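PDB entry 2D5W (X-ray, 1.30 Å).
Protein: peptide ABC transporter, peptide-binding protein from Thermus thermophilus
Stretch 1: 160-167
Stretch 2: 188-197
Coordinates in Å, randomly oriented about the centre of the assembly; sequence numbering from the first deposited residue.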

# COMPACT_ATOMS: atom_id res chain seq x y z
N HIS A 160 23.08 14.05 -3.75
CA HIS A 160 23.84 15.14 -3.15
C HIS A 160 23.42 15.42 -1.72
O HIS A 160 24.18 16.01 -0.95
N ILE A 161 22.22 14.98 -1.35
CA ILE A 161 21.71 15.19 0.01
C ILE A 161 21.97 14.00 0.92
O ILE A 161 22.47 14.15 2.04
N MET A 162 21.64 12.80 0.44
CA MET A 162 21.78 11.59 1.24
C MET A 162 23.04 10.76 1.04
O MET A 162 23.37 9.92 1.87
N GLY A 163 23.74 11.01 -0.07
CA GLY A 163 24.95 10.27 -0.40
C GLY A 163 26.06 10.27 0.64
O GLY A 163 26.59 9.21 0.97
N PRO A 164 26.45 11.44 1.16
CA PRO A 164 27.52 11.47 2.16
C PRO A 164 27.25 10.56 3.36
O PRO A 164 28.12 9.80 3.79
N GLU A 165 26.04 10.64 3.91
CA GLU A 165 25.70 9.80 5.04
C GLU A 165 25.68 8.33 4.63
O GLU A 165 26.13 7.46 5.38
N TRP A 166 25.18 8.05 3.43
CA TRP A 166 25.12 6.68 2.94
C TRP A 166 26.52 6.06 2.90
O TRP A 166 26.70 4.90 3.24
N GLU A 167 27.51 6.85 2.48
CA GLU A 167 28.87 6.33 2.42
C GLU A 167 29.34 5.92 3.81
O GLU A 167 30.02 4.90 3.97
N LEU A 188 20.99 -0.24 11.58
CA LEU A 188 21.87 0.66 10.85
C LEU A 188 21.15 1.28 9.66
O LEU A 188 21.20 2.49 9.45
N TYR A 189 20.48 0.45 8.87
CA TYR A 189 19.77 0.95 7.70
C TYR A 189 18.54 1.78 8.07
O TYR A 189 18.26 2.79 7.42
N ARG A 190 17.79 1.37 9.09
CA ARG A 190 16.62 2.14 9.49
C ARG A 190 17.05 3.54 9.92
O ARG A 190 16.44 4.54 9.55
N ASN A 191 18.12 3.60 10.71
CA ASN A 191 18.62 4.89 11.20
C ASN A 191 19.06 5.80 10.07
O ASN A 191 18.95 7.02 10.18
N PHE A 192 19.55 5.22 8.98
CA PHE A 192 19.97 6.01 7.82
C PHE A 192 18.76 6.79 7.30
O PHE A 192 18.81 8.01 7.16
N PHE A 193 17.67 6.08 7.01
CA PHE A 193 16.47 6.74 6.49
C PHE A 193 15.87 7.71 7.51
O PHE A 193 15.42 8.80 7.14
N LEU A 194 15.88 7.33 8.78
CA LEU A 194 15.30 8.19 9.82
C LEU A 194 15.96 9.56 9.92
O LEU A 194 15.31 10.54 10.27
N LYS A 195 17.26 9.64 9.61
CA LYS A 195 17.94 10.93 9.67
C LYS A 195 17.35 11.92 8.67
O LYS A 195 17.50 13.13 8.80
N PHE A 196 16.66 11.39 7.67
CA PHE A 196 16.05 12.20 6.61
C PHE A 196 14.54 12.05 6.53
O PHE A 196 13.94 12.41 5.51
N ALA A 197 13.89 11.53 7.57
CA ALA A 197 12.46 11.29 7.46
C ALA A 197 11.56 11.60 8.64
O ALA A 197 10.36 11.32 8.58

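The two helices run roughly antiparallel, their axes 10.6 Å apart at closest approach, and the gap between them is filled largely by aromatic rings. No direct hydrogen bond crosses it, so packing carries most of the contact.

Phe192 covers the most surface. Its CA-to-CB bond points toward the first stretch, and chi1 in t (166°) lays the ring beside the backbone of that helix: CE1 lies 3.7 Å from Met162 O and equally 3.7 Å from Trp166 N, two atoms already hydrogen-bonded to each other within their helix. Those backbone polar atoms are already paired, so an apolar ring edge can lie against them without costing them a partner. Trp166, also t, brings its CE3 over one face of the Phe192 ring, 3.8 Å from Phe192 CE2; the ring planes meet obliquely at 51°. Farther along, Trp166 CZ3 reaches Tyr189 CE1 at 3.9 Å, with those two rings nearly parallel but slid apart. Both keep polar atoms satisfied elsewhere in the structure.

Phe196, in the non-helical end of stretch 2, is the second anchor. Its chi1 is m, and its ring receives Met162 over one face, with CG 3.9 Å from the ring centroid, almost on the normal. The unbranched, flexible Met162 side chain (m, t, p) turns its end back at chi3, placing CE 3.8 Å from Phe196 CD2 and 4.1 Å from Phe192 CZ, so that one residue touches both phenylalanines. Ile161 adds CG2, 4.0 Å from Phe196 CE1.

Glu165 combines apolar and polar roles. With chi1 t and chi2 p, its methylenes meet ring edges, CB 4.0 Å from Phe196 CZ and CG 3.8 Å from Phe192 CD1. Its carboxylate forms a long salt bridge with exposed Lys195, OE1 to NZ 3.9 Å. Water 1 closes the gap, donating to Glu165 OE1 and accepting from Lys195 NZ, each at 2.7 Å.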

# COMPACT_ATOMS: atom_id res chain seq x y z
CB HIS A 160 23.75 16.42 -4.00
CG HIS A 160 22.40 17.08 -4.01
ND1 HIS A 160 21.32 16.56 -4.69
CD2 HIS A 160 21.97 18.24 -3.46
CE1 HIS A 160 20.29 17.38 -4.56
NE2 HIS A 160 20.66 18.41 -3.81
CB ILE A 161 20.18 15.45 -0.01
CG1 ILE A 161 19.88 16.76 -0.75
CG2 ILE A 161 19.63 15.47 1.41
CD1 ILE A 161 20.49 18.00 -0.12
CB MET A 162 20.56 10.69 0.99
CG MET A 162 19.22 11.38 1.19
SD MET A 162 17.81 10.34 0.73
CE MET A 162 17.62 9.37 2.22
CB PRO A 164 27.59 12.95 2.53
CG PRO A 164 27.24 13.63 1.24
CD PRO A 164 26.06 12.80 0.76
CB GLU A 165 24.34 10.19 5.63
CG GLU A 165 23.91 9.30 6.80
CD GLU A 165 24.77 9.47 8.03
OE1 GLU A 165 24.66 8.63 8.95
OE2 GLU A 165 25.55 10.45 8.10
CB TRP A 166 24.48 6.64 1.54
CG TRP A 166 24.55 5.28 0.90
CD1 TRP A 166 25.21 4.94 -0.24
CD2 TRP A 166 23.95 4.06 1.39
NE1 TRP A 166 25.07 3.60 -0.50
CE2 TRP A 166 24.30 3.03 0.49
CE3 TRP A 166 23.16 3.75 2.51
CZ2 TRP A 166 23.88 1.71 0.66
CZ3 TRP A 166 22.75 2.43 2.68
CH2 TRP A 166 23.11 1.43 1.76
CB GLU A 167 29.82 7.38 1.84
CG GLU A 167 29.59 7.68 0.36
CD GLU A 167 29.67 6.44 -0.51
OE1 GLU A 167 30.66 5.69 -0.39
OE2 GLU A 167 28.74 6.22 -1.31
CB LEU A 188 23.10 -0.10 10.35
CG LEU A 188 24.16 0.73 9.63
CD1 LEU A 188 24.93 1.56 10.64
CD2 LEU A 188 25.10 -0.19 8.88
CB TYR A 189 19.40 -0.20 6.76
CG TYR A 189 20.60 -0.85 6.10
CD1 TYR A 189 21.66 -0.08 5.63
CD2 TYR A 189 20.64 -2.23 5.90
CE1 TYR A 189 22.75 -0.67 4.98
CE2 TYR A 189 21.72 -2.82 5.25
CZ TYR A 189 22.76 -2.04 4.79
OH TYR A 189 23.82 -2.63 4.13
CB ARG A 190 15.87 1.48 10.66
CG ARG A 190 15.21 0.16 10.34
CD ARG A 190 14.43 -0.38 11.54
NE ARG A 190 13.12 0.26 11.71
CZ ARG A 190 12.84 1.19 12.62
NH1 ARG A 190 13.77 1.62 13.46
NH2 ARG A 190 11.61 1.69 12.69
CB ASN A 191 19.76 4.68 12.20
CG ASN A 191 19.27 4.09 13.52
OD1 ASN A 191 18.08 4.11 13.81
ND2 ASN A 191 20.20 3.57 14.31
CB PHE A 192 20.52 5.08 6.73
CG PHE A 192 20.66 5.74 5.39
CD1 PHE A 192 21.48 6.84 5.21
CD2 PHE A 192 19.95 5.25 4.29
CE1 PHE A 192 21.61 7.45 3.96
CE2 PHE A 192 20.07 5.85 3.05
CZ PHE A 192 20.90 6.95 2.88
CB PHE A 193 15.43 5.70 6.08
CG PHE A 193 15.90 4.77 4.99
CD1 PHE A 193 16.17 5.26 3.72
CD2 PHE A 193 16.09 3.42 5.25
CE1 PHE A 193 16.64 4.41 2.71
CE2 PHE A 193 16.55 2.56 4.25
CZ PHE A 193 16.82 3.06 2.98
CB LEU A 194 15.34 7.48 11.18
CG LEU A 194 14.36 6.31 11.31
CD1 LEU A 194 14.61 5.58 12.62
CD2 LEU A 194 12.93 6.82 11.24
CB LYS A 195 19.44 10.75 9.38
CG LYS A 195 20.24 10.20 10.54
CD LYS A 195 21.72 10.17 10.23
CE LYS A 195 22.52 9.67 11.41
NZ LYS A 195 22.09 8.30 11.83
CB PHE A 196 16.63 11.79 5.26
CG PHE A 196 18.12 11.92 5.15
CD1 PHE A 196 18.71 13.12 4.76
CD2 PHE A 196 18.95 10.84 5.44
CE1 PHE A 196 20.09 13.24 4.65
CE2 PHE A 196 20.34 10.94 5.33
CZ PHE A 196 20.91 12.14 4.93
CB ALA A 197 12.24 9.84 7.02
O HOH W 1 22.63 6.90 9.55